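Local coordinates for 3-alpha-hydroxysteroid dehydrogenase (Pseudomonas sp., PDB 2DKN), which probably catalyses the reversible, nicotinamide-nucleotide-dependent oxidation of the 3-alpha-hydroxyl group of steroids to the 3-ketone, using a Rossmann fold to bind the coenzyme, at residues V72-V83 against A143-Y153; P126-G134 against G155-R166. All coordinates share one frame; numbering follows the deposited sequence.

Contact 1 (V72-V83 against A143-Y153); sequences VGVTAANSGLVV and AEQQGQTHLAY. With NAI (1,4-dihydronicotinamide adenine dinucleotide), chain C.
Thr-149 OG1 gives its proton to Val-74 O at 2.7 Å, arriving in the carbonyl plane on a lone pair. With chi1 at 54°, OG1 sits between the backbone N and carbonyl carbon, facing the 73-76 beta turn, while CG2 lies against the start of helix 79-102. Val-74 CG1 lies against CA and CB of His-150, whose ring turns away to hydrogen-bond Tyr-200.

Ser-79 is the knob of the interface, fitted among Ala-143, Glu-144, Thr-149 and Ala-152. Its CB presses on Ala-143 O at 3.4 Å, and its OG is joined to a water that donates to both Ala-143 O and Gln-148 O, so one solvent molecule ties three backbone or side-chain oxygens together. Next to it, Glu-144 bends at chi2 and brings OE2 to Gly-80 N (2.8 Å), on the anti side of the carboxylate; a negative group at this first turn probably also suits the helix dipole. Further along, Val-82 CG1 rests on Ala-152 O at 3.5 Å, and Val-83 CG2 meets Ala-143 CB at 3.7 Å.

Tyr-153 opens the Tyr-x-x-x-Lys motif of short-chain dehydrogenases. Its ring edge receives Val-72 O at 3.3 Å from CE1, and its OH shares a hydrogen bond with O2D of the nicotinamide ribose of NADH (2.9 Å).

The contact thus seats the first turn of helix 79-102 beside that of helix 149-166, their short axes 8.5 Å apart and nearly parallel, with the end of helix 136-146 next to them and helix 126-133 behind Val-83.

Contact 2 (P126-G134 against G155-R166); sequences PMVEAMLAG and GSKYAVTCLARR. With NAI (1,4-dihydronicotinamide adenine dinucleotide), chain C.
Leu-132 drops its side chain as a knob into a hole formed by Ala-159, Cys-162, Leu-163 and Arg-166, in a helix-on-helix packing at -38° on the Rossmann-type fold of a short-chain dehydrogenase. Its CD2 does the touching, 3.5 Å from Ala-159 O and close to Leu-163 N. Its neighbour Met-131 packs CB against Ala-159 CB; the chain then bends at chi3, placing SD 3.7 Å from Ser-156 CA and CE against the carbonyl of Gly-155.

One turn earlier, Val-128 splits its two methyls. CG1, anti to the backbone N (chi1 167°), meets the edge of the Tyr-158 ring at CD2, 3.6 Å away, whereas CG2 lies on Gly-155 O at 3.6 Å. An alanine here would strip off both methyls and would probably open a gap between the two helices, in front of the Tyr-158 ring edge and Gly-155 O.

The far end is polar. Arg-166 NH1 donates to Leu-132 O at 2.9 Å, almost straight and within the guanidinium plane, though above the plane of the carbonyl. A water held by Arg-166 NH2 donates to the same oxygen, so two donors grip a carbonyl in the last turn of helix 126-133, just before Gly-134 ends it in a Schellman motif.

Farther out, Tyr-158 meets Phe-255 of the second subunit, and Arg-165 makes a salt bridge to Asp-247 of that subunit. On the coenzyme side, Lys-157 NZ donates to O3D of the nicotinamide ribose at 2.8 Å and to Val-112 O. Its backbone is pinned as well: Thr-161 N and Thr-161 OG1 reach Lys-157 O from opposite faces of its carbonyl plane, OG1 at 2.8 Å.

From the N terminus, the chain first reaches 72-83, after strand 65-68, and runs through helix 79-102 and strand 108-112 to 126-134, the first half of contact 2. Residues 143-153 then return to 72-83 and close contact 1 around 59 intervening residues. Only after that does 155-166 close contact 2, round a shorter loop made mostly of helix 136-146. The segments alternate, so the two closures cross rather than nest. Helix 149-166 serves both, its first turn, 149-153, in contact 1 and 155-166 in contact 2. The sites also touch: Val-82 CG1 packs on Ser-156 OG, and Met-127 SD on Ala-152 CA. Each contact supplies a residue that bonds the nicotinamide ribose of NADH.

Contact 1 (V72-V83 against A143-Y153)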
loop_
_atom_site.group_PDB
_atom_site.type_symbol
_atom_site.label_atom_id
_atom_site.label_comp_id
_atom_site.label_asym_id
_atom_site.label_seq_id
_atom_site.Cartn_x
_atom_site.Cartn_y
_atom_site.Cartn_z
ATOM N N VAL A 72 -13.506 -9.109 13.304
ATOM C CA VAL A 72 -13.679 -10.512 13.561
ATOM C C VAL A 72 -13.518 -11.252 12.246
ATOM O O VAL A 72 -13.717 -10.680 11.152
ATOM C CB VAL A 72 -15.060 -10.821 14.212
ATOM C CG1 VAL A 72 -15.117 -10.247 15.635
ATOM C CG2 VAL A 72 -16.211 -10.297 13.338
ATOM N N GLY A 73 -13.130 -12.525 12.342
ATOM C CA GLY A 73 -12.905 -13.322 11.141
ATOM C C GLY A 73 -13.928 -14.420 10.976
ATOM O O GLY A 73 -15.030 -14.363 11.533
ATOM N N VAL A 74 -13.573 -15.422 10.184
ATOM C CA VAL A 74 -14.538 -16.447 9.820
ATOM C C VAL A 74 -15.068 -17.307 10.975
ATOM O O VAL A 74 -16.066 -18.002 10.786
ATOM C CB VAL A 74 -13.993 -17.369 8.704
ATOM C CG1 VAL A 74 -13.704 -16.547 7.456
ATOM C CG2 VAL A 74 -12.751 -18.112 9.184
ATOM N N THR A 75 -14.415 -17.283 12.138
ATOM C CA THR A 75 -14.933 -17.995 13.315
ATOM C C THR A 75 -15.865 -17.151 14.205
ATOM O O THR A 75 -16.217 -17.569 15.312
ATOM C CB THR A 75 -13.804 -18.646 14.166
ATOM O OG1 THR A 75 -12.913 -17.634 14.657
ATOM C CG2 THR A 75 -13.002 -19.656 13.331
ATOM N N ALA A 76 -16.270 -15.969 13.731
ATOM C CA ALA A 76 -17.254 -15.153 14.447
ATOM C C ALA A 76 -18.569 -15.907 14.601
ATOM O O ALA A 76 -18.858 -16.838 13.829
ATOM C CB ALA A 76 -17.494 -13.808 13.690
ATOM N N ALA A 77 -19.386 -15.441 15.550
ATOM C CA ALA A 77 -20.671 -16.050 15.905
ATOM C C ALA A 77 -21.572 -16.294 14.700
ATOM O O ALA A 77 -22.164 -17.377 14.535
ATOM C CB ALA A 77 -21.396 -15.164 16.936
ATOM N N ASN A 78 -21.672 -15.288 13.840
ATOM C CA ASN A 78 -22.503 -15.392 12.647
ATOM C C ASN A 78 -22.118 -14.308 11.646
ATOM O O ASN A 78 -21.340 -13.418 11.966
ATOM C CB ASN A 78 -24.002 -15.321 13.001
ATOM C CG ASN A 78 -24.354 -14.119 13.893
ATOM O OD1 ASN A 78 -24.801 -14.271 15.048
ATOM N ND2 ASN A 78 -24.151 -12.942 13.375
ATOM N N SER A 79 -22.665 -14.393 10.437
ATOM C CA SER A 79 -22.372 -13.413 9.385
ATOM C C SER A 79 -22.816 -12.010 9.756
ATOM O O SER A 79 -22.164 -11.035 9.385
ATOM C CB SER A 79 -23.041 -13.851 8.087
ATOM O OG SER A 79 -22.387 -15.007 7.595
ATOM N N GLY A 80 -23.932 -11.894 10.476
ATOM C CA GLY A 80 -24.436 -10.581 10.897
ATOM C C GLY A 80 -23.428 -9.862 11.779
ATOM O O GLY A 80 -23.226 -8.642 11.653
ATOM N N LEU A 81 -22.771 -10.616 12.657
ATOM C CA LEU A 81 -21.830 -10.007 13.591
ATOM C C LEU A 81 -20.612 -9.468 12.827
ATOM O O LEU A 81 -20.113 -8.387 13.130
ATOM C CB LEU A 81 -21.395 -11.034 14.654
ATOM C CG LEU A 81 -20.324 -10.556 15.637
ATOM C CD1 LEU A 81 -20.848 -9.358 16.446
ATOM C CD2 LEU A 81 -19.903 -11.715 16.563
ATOM N N VAL A 82 -20.156 -10.237 11.841
ATOM C CA VAL A 82 -19.016 -9.859 10.990
ATOM C C VAL A 82 -19.266 -8.486 10.341
ATOM O O VAL A 82 -18.415 -7.576 10.408
ATOM C CB VAL A 82 -18.741 -10.945 9.914
ATOM C CG1 VAL A 82 -17.653 -10.489 8.950
ATOM C CG2 VAL A 82 -18.352 -12.275 10.583
ATOM N N VAL A 83 -20.449 -8.313 9.752
ATOM C CA VAL A 83 -20.807 -7.043 9.136
ATOM C C VAL A 83 -20.919 -5.925 10.173
ATOM O O VAL A 83 -20.441 -4.816 9.961
ATOM C CB VAL A 83 -22.138 -7.179 8.345
ATOM C CG1 VAL A 83 -22.728 -5.818 8.027
ATOM C CG2 VAL A 83 -21.880 -7.994 7.074
ATOM N N ALA A 143 -26.468 -10.519 4.947
ATOM C CA ALA A 143 -25.313 -11.316 5.368
ATOM C C ALA A 143 -25.777 -12.671 5.889
ATOM O O ALA A 143 -25.216 -13.709 5.529
ATOM C CB ALA A 143 -24.505 -10.572 6.452
ATOM N N GLU A 144 -26.808 -12.650 6.726
ATOM C CA GLU A 144 -27.370 -13.890 7.275
ATOM C C GLU A 144 -27.915 -14.793 6.167
ATOM O O GLU A 144 -27.641 -15.985 6.155
ATOM C CB GLU A 144 -28.460 -13.587 8.299
ATOM C CG GLU A 144 -27.941 -13.145 9.652
ATOM C CD GLU A 144 -27.012 -14.170 10.282
ATOM O OE1 GLU A 144 -27.354 -15.370 10.320
ATOM O OE2 GLU A 144 -25.925 -13.784 10.731
ATOM N N GLN A 145 -28.655 -14.213 5.228
ATOM C CA GLN A 145 -29.198 -14.958 4.081
ATOM C C GLN A 145 -28.113 -15.502 3.147
ATOM O O GLN A 145 -28.292 -16.554 2.517
ATOM C CB GLN A 145 -30.114 -14.071 3.255
ATOM C CG GLN A 145 -31.387 -13.632 3.945
ATOM C CD GLN A 145 -32.166 -12.646 3.094
ATOM O OE1 GLN A 145 -33.211 -12.137 3.504
ATOM N NE2 GLN A 145 -31.659 -12.373 1.895
ATOM N N GLN A 146 -27.004 -14.781 3.030
ATOM C CA GLN A 146 -25.911 -15.226 2.164
ATOM C C GLN A 146 -25.323 -16.515 2.735
ATOM O O GLN A 146 -24.899 -17.402 1.980
ATOM C CB GLN A 146 -24.851 -14.137 2.005
ATOM C CG GLN A 146 -23.721 -14.461 1.030
ATOM C CD GLN A 146 -24.125 -14.391 -0.431
ATOM O OE1 GLN A 146 -24.514 -13.335 -0.938
ATOM N NE2 GLN A 146 -23.995 -15.514 -1.128
ATOM N N GLY A 147 -25.383 -16.627 4.067
ATOM C CA GLY A 147 -25.076 -17.888 4.746
ATOM C C GLY A 147 -23.697 -18.361 5.188
ATOM O O GLY A 147 -23.569 -19.416 5.825
ATOM N N GLN A 148 -22.652 -17.618 4.848
ATOM C CA GLN A 148 -21.310 -18.091 5.163
ATOM C C GLN A 148 -20.437 -16.968 5.669
ATOM O O GLN A 148 -20.332 -15.934 5.024
ATOM C CB GLN A 148 -20.674 -18.727 3.939
ATOM C CG GLN A 148 -21.382 -20.001 3.494
ATOM C CD GLN A 148 -20.738 -20.607 2.285
ATOM O OE1 GLN A 148 -21.342 -20.692 1.212
ATOM N NE2 GLN A 148 -19.485 -21.017 2.436
ATOM N N THR A 149 -19.792 -17.179 6.808
ATOM C CA THR A 149 -19.020 -16.096 7.409
ATOM C C THR A 149 -17.904 -15.581 6.500
ATOM O O THR A 149 -17.581 -14.389 6.546
ATOM C CB THR A 149 -18.424 -16.486 8.765
ATOM O OG1 THR A 149 -17.668 -17.684 8.600
ATOM C CG2 THR A 149 -19.528 -16.707 9.806
ATOM N N HIS A 150 -17.306 -16.455 5.679
ATOM C CA HIS A 150 -16.234 -15.981 4.803
ATOM C C HIS A 150 -16.715 -14.950 3.782
ATOM O O HIS A 150 -15.937 -14.107 3.349
ATOM C CB HIS A 150 -15.452 -17.130 4.140
ATOM C CG HIS A 150 -16.055 -17.650 2.870
ATOM N ND1 HIS A 150 -16.990 -18.665 2.849
ATOM C CD2 HIS A 150 -15.804 -17.345 1.570
ATOM C CE1 HIS A 150 -17.322 -18.933 1.595
ATOM N NE2 HIS A 150 -16.618 -18.145 0.800
ATOM N N LEU A 151 -17.980 -15.053 3.382
ATOM C CA LEU A 151 -18.565 -14.118 2.430
ATOM C C LEU A 151 -18.866 -12.824 3.140
ATOM O O LEU A 151 -18.682 -11.755 2.569
ATOM C CB LEU A 151 -19.838 -14.662 1.800
ATOM C CG LEU A 151 -19.530 -15.863 0.894
ATOM C CD1 LEU A 151 -20.810 -16.570 0.439
ATOM C CD2 LEU A 151 -18.699 -15.432 -0.278
ATOM N N ALA A 152 -19.320 -12.913 4.388
ATOM C CA ALA A 152 -19.509 -11.702 5.185
ATOM C C ALA A 152 -18.167 -11.030 5.475
ATOM O O ALA A 152 -18.088 -9.799 5.537
ATOM C CB ALA A 152 -20.235 -12.015 6.496
ATOM N N TYR A 153 -17.132 -11.832 5.689
ATOM C CA TYR A 153 -15.793 -11.287 5.900
ATOM C C TYR A 153 -15.258 -10.534 4.668
ATOM O O TYR A 153 -14.865 -9.358 4.754
ATOM C CB TYR A 153 -14.829 -12.404 6.327
ATOM C CG TYR A 153 -13.474 -11.884 6.719
ATOM C CD1 TYR A 153 -13.320 -11.207 7.911
ATOM C CD2 TYR A 153 -12.339 -12.079 5.918
ATOM C CE1 TYR A 153 -12.099 -10.708 8.313
ATOM C CE2 TYR A 153 -11.075 -11.566 6.333
ATOM C CZ TYR A 153 -10.990 -10.874 7.525
ATOM O OH TYR A 153 -9.791 -10.342 8.031
HETATM P PA NAI C . -7.230 -10.068 16.994
HETATM O O1A NAI C . -8.406 -10.914 17.262
HETATM O O2A NAI C . -5.951 -10.444 17.642
HETATM O O5B NAI C . -7.554 -8.553 17.402
HETATM C C5B NAI C . -8.779 -7.965 17.075
HETATM C C4B NAI C . -9.229 -7.157 18.285
HETATM O O4B NAI C . -10.467 -6.586 17.904
HETATM C C3B NAI C . -9.464 -8.018 19.524
HETATM O O3B NAI C . -8.873 -7.442 20.673
HETATM C C2B NAI C . -10.976 -7.958 19.653
HETATM O O2B NAI C . -11.453 -8.079 20.975
HETATM C C1B NAI C . -11.321 -6.614 19.005
HETATM N N9A NAI C . -12.748 -6.689 18.661
HETATM C C8A NAI C . -13.383 -7.645 17.894
HETATM N N7A NAI C . -14.712 -7.372 17.920
HETATM C C5A NAI C . -14.928 -6.278 18.708
HETATM C C6A NAI C . -16.075 -5.576 19.100
HETATM N N6A NAI C . -17.324 -6.014 18.835
HETATM N N1A NAI C . -15.929 -4.478 19.925
HETATM C C2A NAI C . -14.689 -4.075 20.369
HETATM N N3A NAI C . -13.557 -4.763 19.991
HETATM C C4A NAI C . -13.686 -5.854 19.181
HETATM O O3 NAI C . -7.122 -10.032 15.395
HETATM P PN NAI C . -6.089 -9.203 14.477
HETATM O O1N NAI C . -5.228 -8.304 15.265
HETATM O O2N NAI C . -5.439 -10.196 13.602
HETATM O O5D NAI C . -7.134 -8.353 13.607
HETATM C C5D NAI C . -7.060 -6.936 13.545
HETATM C C4D NAI C . -7.691 -6.529 12.219
HETATM O O4D NAI C . -6.885 -7.059 11.173
HETATM C C3D NAI C . -9.093 -7.096 12.012
HETATM O O3D NAI C . -9.876 -6.089 11.384
HETATM C C2D NAI C . -8.868 -8.211 10.992
HETATM O O2D NAI C . -9.993 -8.392 10.178
HETATM C C1D NAI C . -7.703 -7.653 10.186
HETATM N N1N NAI C . -6.955 -8.697 9.434
HETATM C C2N NAI C . -6.332 -9.708 10.110
HETATM C C3N NAI C . -5.630 -10.673 9.405
HETATM C C7N NAI C . -4.890 -11.757 10.148
HETATM O O7N NAI C . -4.346 -12.759 9.361
HETATM N N7N NAI C . -4.762 -11.738 11.488
HETATM C C4N NAI C . -5.551 -10.610 8.000
HETATM C C5N NAI C . -6.169 -9.535 7.324
HETATM C C6N NAI C . -6.869 -8.593 8.064
HETATM O O HOH W 1 -22.627 -14.382 4.645
#

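Contact 2 (P126-G134 against G155-R166)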
loop_
_atom_site.group_PDB
_atom_site.type_symbol
_atom_site.label_atom_id
_atom_site.label_comp_id
_atom_site.label_asym_id
_atom_site.label_seq_id
_atom_site.Cartn_x
_atom_site.Cartn_y
_atom_site.Cartn_z
ATOM N N PRO A 126 -24.774 -8.819 -2.496
ATOM C CA PRO A 126 -25.817 -7.847 -2.135
ATOM C C PRO A 126 -25.546 -7.082 -0.839
ATOM O O PRO A 126 -25.832 -5.884 -0.750
ATOM C CB PRO A 126 -27.076 -8.717 -2.008
ATOM C CG PRO A 126 -26.822 -9.827 -3.027
ATOM C CD PRO A 126 -25.341 -10.148 -2.803
ATOM N N MET A 127 -24.981 -7.761 0.150
ATOM C CA MET A 127 -24.742 -7.126 1.445
ATOM C C MET A 127 -23.838 -5.905 1.312
ATOM O O MET A 127 -23.955 -4.960 2.100
ATOM C CB MET A 127 -24.169 -8.124 2.439
ATOM C CG MET A 127 -22.829 -8.670 2.011
ATOM S SD MET A 127 -22.068 -9.675 3.313
ATOM C CE MET A 127 -22.477 -11.316 2.725
ATOM N N VAL A 128 -22.946 -5.914 0.318
ATOM C CA VAL A 128 -22.058 -4.785 0.064
ATOM C C VAL A 128 -22.818 -3.491 -0.240
ATOM O O VAL A 128 -22.512 -2.438 0.299
ATOM C CB VAL A 128 -21.042 -5.108 -1.067
ATOM C CG1 VAL A 128 -20.328 -3.844 -1.540
ATOM C CG2 VAL A 128 -20.064 -6.132 -0.553
ATOM N N GLU A 129 -23.830 -3.575 -1.091
ATOM C CA GLU A 129 -24.647 -2.403 -1.395
ATOM C C GLU A 129 -25.339 -1.833 -0.144
ATOM O O GLU A 129 -25.408 -0.627 0.058
ATOM C CB GLU A 129 -25.702 -2.795 -2.425
ATOM C CG GLU A 129 -25.112 -3.233 -3.753
ATOM C CD GLU A 129 -26.214 -3.615 -4.738
ATOM O OE1 GLU A 129 -27.366 -3.188 -4.495
ATOM O OE2 GLU A 129 -25.941 -4.351 -5.730
ATOM N N ALA A 130 -25.838 -2.724 0.702
ATOM C CA ALA A 130 -26.503 -2.299 1.927
ATOM C C ALA A 130 -25.531 -1.648 2.895
ATOM O O ALA A 130 -25.850 -0.680 3.572
ATOM C CB ALA A 130 -27.201 -3.492 2.572
ATOM N N MET A 131 -24.333 -2.213 2.989
ATOM C CA MET A 131 -23.287 -1.586 3.786
ATOM C C MET A 131 -22.989 -0.178 3.300
ATOM O O MET A 131 -22.986 0.754 4.091
ATOM C CB MET A 131 -22.024 -2.445 3.811
ATOM C CG MET A 131 -22.150 -3.575 4.820
ATOM S SD MET A 131 -20.708 -4.626 4.983
ATOM C CE MET A 131 -21.119 -5.969 3.860
ATOM N N LEU A 132 -22.746 -0.030 2.002
ATOM C CA LEU A 132 -22.356 1.280 1.472
ATOM C C LEU A 132 -23.502 2.300 1.569
ATOM O O LEU A 132 -23.257 3.497 1.691
ATOM C CB LEU A 132 -21.837 1.163 0.041
ATOM C CG LEU A 132 -20.470 0.489 -0.115
ATOM C CD1 LEU A 132 -20.212 0.253 -1.606
ATOM C CD2 LEU A 132 -19.393 1.382 0.497
ATOM N N ALA A 133 -24.740 1.810 1.556
ATOM C CA ALA A 133 -25.933 2.652 1.805
ATOM C C ALA A 133 -26.108 3.003 3.296
ATOM O O ALA A 133 -26.883 3.896 3.658
ATOM C CB ALA A 133 -27.193 1.956 1.265
ATOM N N GLY A 134 -25.371 2.316 4.164
ATOM C CA GLY A 134 -25.451 2.581 5.600
ATOM C C GLY A 134 -26.648 1.939 6.278
ATOM O O GLY A 134 -26.943 2.263 7.421
ATOM N N GLY A 155 -17.051 -9.529 2.119
ATOM C CA GLY A 155 -17.997 -8.456 1.784
ATOM C C GLY A 155 -17.730 -7.241 2.662
ATOM O O GLY A 155 -17.695 -6.123 2.182
ATOM N N SER A 156 -17.537 -7.468 3.957
ATOM C CA SER A 156 -17.405 -6.344 4.882
ATOM C C SER A 156 -16.085 -5.635 4.627
ATOM O O SER A 156 -16.013 -4.413 4.696
ATOM C CB SER A 156 -17.536 -6.796 6.339
ATOM O OG SER A 156 -16.531 -7.741 6.700
ATOM N N LYS A 157 -15.047 -6.405 4.313
ATOM C CA LYS A 157 -13.724 -5.834 4.085
ATOM C C LYS A 157 -13.695 -5.081 2.754
ATOM O O LYS A 157 -13.132 -3.979 2.658
ATOM C CB LYS A 157 -12.634 -6.923 4.171
ATOM C CG LYS A 157 -12.452 -7.434 5.579
ATOM C CD LYS A 157 -11.980 -6.329 6.529
ATOM C CE LYS A 157 -11.512 -6.895 7.873
ATOM N NZ LYS A 157 -10.973 -5.794 8.774
ATOM N N TYR A 158 -14.356 -5.644 1.744
ATOM C CA TYR A 158 -14.533 -4.943 0.483
ATOM C C TYR A 158 -15.262 -3.611 0.702
ATOM O O TYR A 158 -14.779 -2.556 0.294
ATOM C CB TYR A 158 -15.265 -5.805 -0.562
ATOM C CG TYR A 158 -15.547 -5.028 -1.831
ATOM C CD1 TYR A 158 -14.583 -4.937 -2.833
ATOM C CD2 TYR A 158 -16.746 -4.350 -2.007
ATOM C CE1 TYR A 158 -14.816 -4.204 -3.987
ATOM C CE2 TYR A 158 -16.986 -3.595 -3.160
ATOM C CZ TYR A 158 -16.012 -3.524 -4.139
ATOM O OH TYR A 158 -16.216 -2.794 -5.298
ATOM N N ALA A 159 -16.428 -3.675 1.332
ATOM C CA ALA A 159 -17.252 -2.499 1.547
ATOM C C ALA A 159 -16.519 -1.399 2.318
ATOM O O ALA A 159 -16.589 -0.226 1.940
ATOM C CB ALA A 159 -18.573 -2.878 2.250
ATOM N N VAL A 160 -15.834 -1.763 3.397
ATOM C CA VAL A 160 -15.204 -0.744 4.245
ATOM C C VAL A 160 -14.017 -0.114 3.499
ATOM O O VAL A 160 -13.697 1.055 3.705
ATOM C CB VAL A 160 -14.781 -1.343 5.618
ATOM C CG1 VAL A 160 -13.433 -2.124 5.514
ATOM C CG2 VAL A 160 -14.732 -0.278 6.700
ATOM N N THR A 161 -13.371 -0.888 2.622
ATOM C CA THR A 161 -12.286 -0.335 1.775
ATOM C C THR A 161 -12.831 0.672 0.765
ATOM O O THR A 161 -12.279 1.777 0.616
ATOM C CB THR A 161 -11.441 -1.481 1.122
ATOM O OG1 THR A 161 -10.940 -2.333 2.165
ATOM C CG2 THR A 161 -10.244 -0.923 0.345
ATOM N N CYS A 162 -13.934 0.305 0.106
ATOM C CA CYS A 162 -14.673 1.211 -0.788
ATOM C C CYS A 162 -15.131 2.481 -0.100
ATOM O O CYS A 162 -15.098 3.568 -0.683
ATOM C CB CYS A 162 -15.903 0.514 -1.373
ATOM S SG CYS A 162 -15.507 -0.627 -2.729
ATOM N N LEU A 163 -15.609 2.325 1.125
ATOM C CA LEU A 163 -16.060 3.445 1.947
ATOM C C LEU A 163 -14.951 4.490 2.105
ATOM O O LEU A 163 -15.179 5.686 1.872
ATOM C CB LEU A 163 -16.549 2.932 3.316
ATOM C CG LEU A 163 -16.922 4.024 4.335
ATOM C CD1 LEU A 163 -18.115 4.798 3.821
ATOM C CD2 LEU A 163 -17.166 3.456 5.748
ATOM N N ALA A 164 -13.750 4.040 2.473
ATOM C CA ALA A 164 -12.607 4.936 2.636
ATOM C C ALA A 164 -12.342 5.722 1.342
ATOM O O ALA A 164 -12.138 6.938 1.358
ATOM C CB ALA A 164 -11.369 4.146 3.039
ATOM N N ARG A 165 -12.378 5.018 0.225
ATOM C CA ARG A 165 -12.092 5.635 -1.070
ATOM C C ARG A 165 -13.232 6.542 -1.532
ATOM O O ARG A 165 -12.993 7.620 -2.081
ATOM C CB ARG A 165 -11.785 4.559 -2.087
ATOM C CG ARG A 165 -10.433 3.880 -1.804
ATOM C CD ARG A 165 -10.261 2.611 -2.637
ATOM N NE ARG A 165 -9.979 2.875 -4.047
ATOM C CZ ARG A 165 -8.823 3.354 -4.515
ATOM N NH1 ARG A 165 -7.846 3.696 -3.682
ATOM N NH2 ARG A 165 -8.662 3.551 -5.821
ATOM N N ARG A 166 -14.465 6.111 -1.284
ATOM C CA ARG A 166 -15.627 6.895 -1.714
ATOM C C ARG A 166 -15.672 8.253 -1.031
ATOM O O ARG A 166 -16.078 9.259 -1.644
ATOM C CB ARG A 166 -16.926 6.138 -1.451
ATOM C CG ARG A 166 -18.144 6.812 -2.066
ATOM C CD ARG A 166 -19.427 6.179 -1.532
ATOM N NE ARG A 166 -19.652 6.533 -0.134
ATOM C CZ ARG A 166 -20.562 5.939 0.640
ATOM N NH1 ARG A 166 -21.309 4.943 0.161
ATOM N NH2 ARG A 166 -20.712 6.320 1.897
HETATM P PA NAI C . -7.230 -10.068 16.994
HETATM O O1A NAI C . -8.406 -10.914 17.262
HETATM O O2A NAI C . -5.951 -10.444 17.642
HETATM O O5B NAI C . -7.554 -8.553 17.402
HETATM C C5B NAI C . -8.779 -7.965 17.075
HETATM C C4B NAI C . -9.229 -7.157 18.285
HETATM O O4B NAI C . -10.467 -6.586 17.904
HETATM C C3B NAI C . -9.464 -8.018 19.524
HETATM O O3B NAI C . -8.873 -7.442 20.673
HETATM C C2B NAI C . -10.976 -7.958 19.653
HETATM O O2B NAI C . -11.453 -8.079 20.975
HETATM C C1B NAI C . -11.321 -6.614 19.005
HETATM N N9A NAI C . -12.748 -6.689 18.661
HETATM C C8A NAI C . -13.383 -7.645 17.894
HETATM N N7A NAI C . -14.712 -7.372 17.920
HETATM C C5A NAI C . -14.928 -6.278 18.708
HETATM C C6A NAI C . -16.075 -5.576 19.100
HETATM N N6A NAI C . -17.324 -6.014 18.835
HETATM N N1A NAI C . -15.929 -4.478 19.925
HETATM C C2A NAI C . -14.689 -4.075 20.369
HETATM N N3A NAI C . -13.557 -4.763 19.991
HETATM C C4A NAI C . -13.686 -5.854 19.181
HETATM O O3 NAI C . -7.122 -10.032 15.395
HETATM P PN NAI C . -6.089 -9.203 14.477
HETATM O O1N NAI C . -5.228 -8.304 15.265
HETATM O O2N NAI C . -5.439 -10.196 13.602
HETATM O O5D NAI C . -7.134 -8.353 13.607
HETATM C C5D NAI C . -7.060 -6.936 13.545
HETATM C C4D NAI C . -7.691 -6.529 12.219
HETATM O O4D NAI C . -6.885 -7.059 11.173
HETATM C C3D NAI C . -9.093 -7.096 12.012
HETATM O O3D NAI C . -9.876 -6.089 11.384
HETATM C C2D NAI C . -8.868 -8.211 10.992
HETATM O O2D NAI C . -9.993 -8.392 10.178
HETATM C C1D NAI C . -7.703 -7.653 10.186
HETATM N N1N NAI C . -6.955 -8.697 9.434
HETATM C C2N NAI C . -6.332 -9.708 10.110
HETATM C C3N NAI C . -5.630 -10.673 9.405
HETATM C C7N NAI C . -4.890 -11.757 10.148
HETATM O O7N NAI C . -4.346 -12.759 9.361
HETATM N N7N NAI C . -4.762 -11.738 11.488
HETATM C C4N NAI C . -5.551 -10.610 8.000
HETATM C C5N NAI C . -6.169 -9.535 7.324
HETATM C C6N NAI C . -6.869 -8.593 8.064
HETATM O O HOH W 2 -23.103 5.576 3.757
#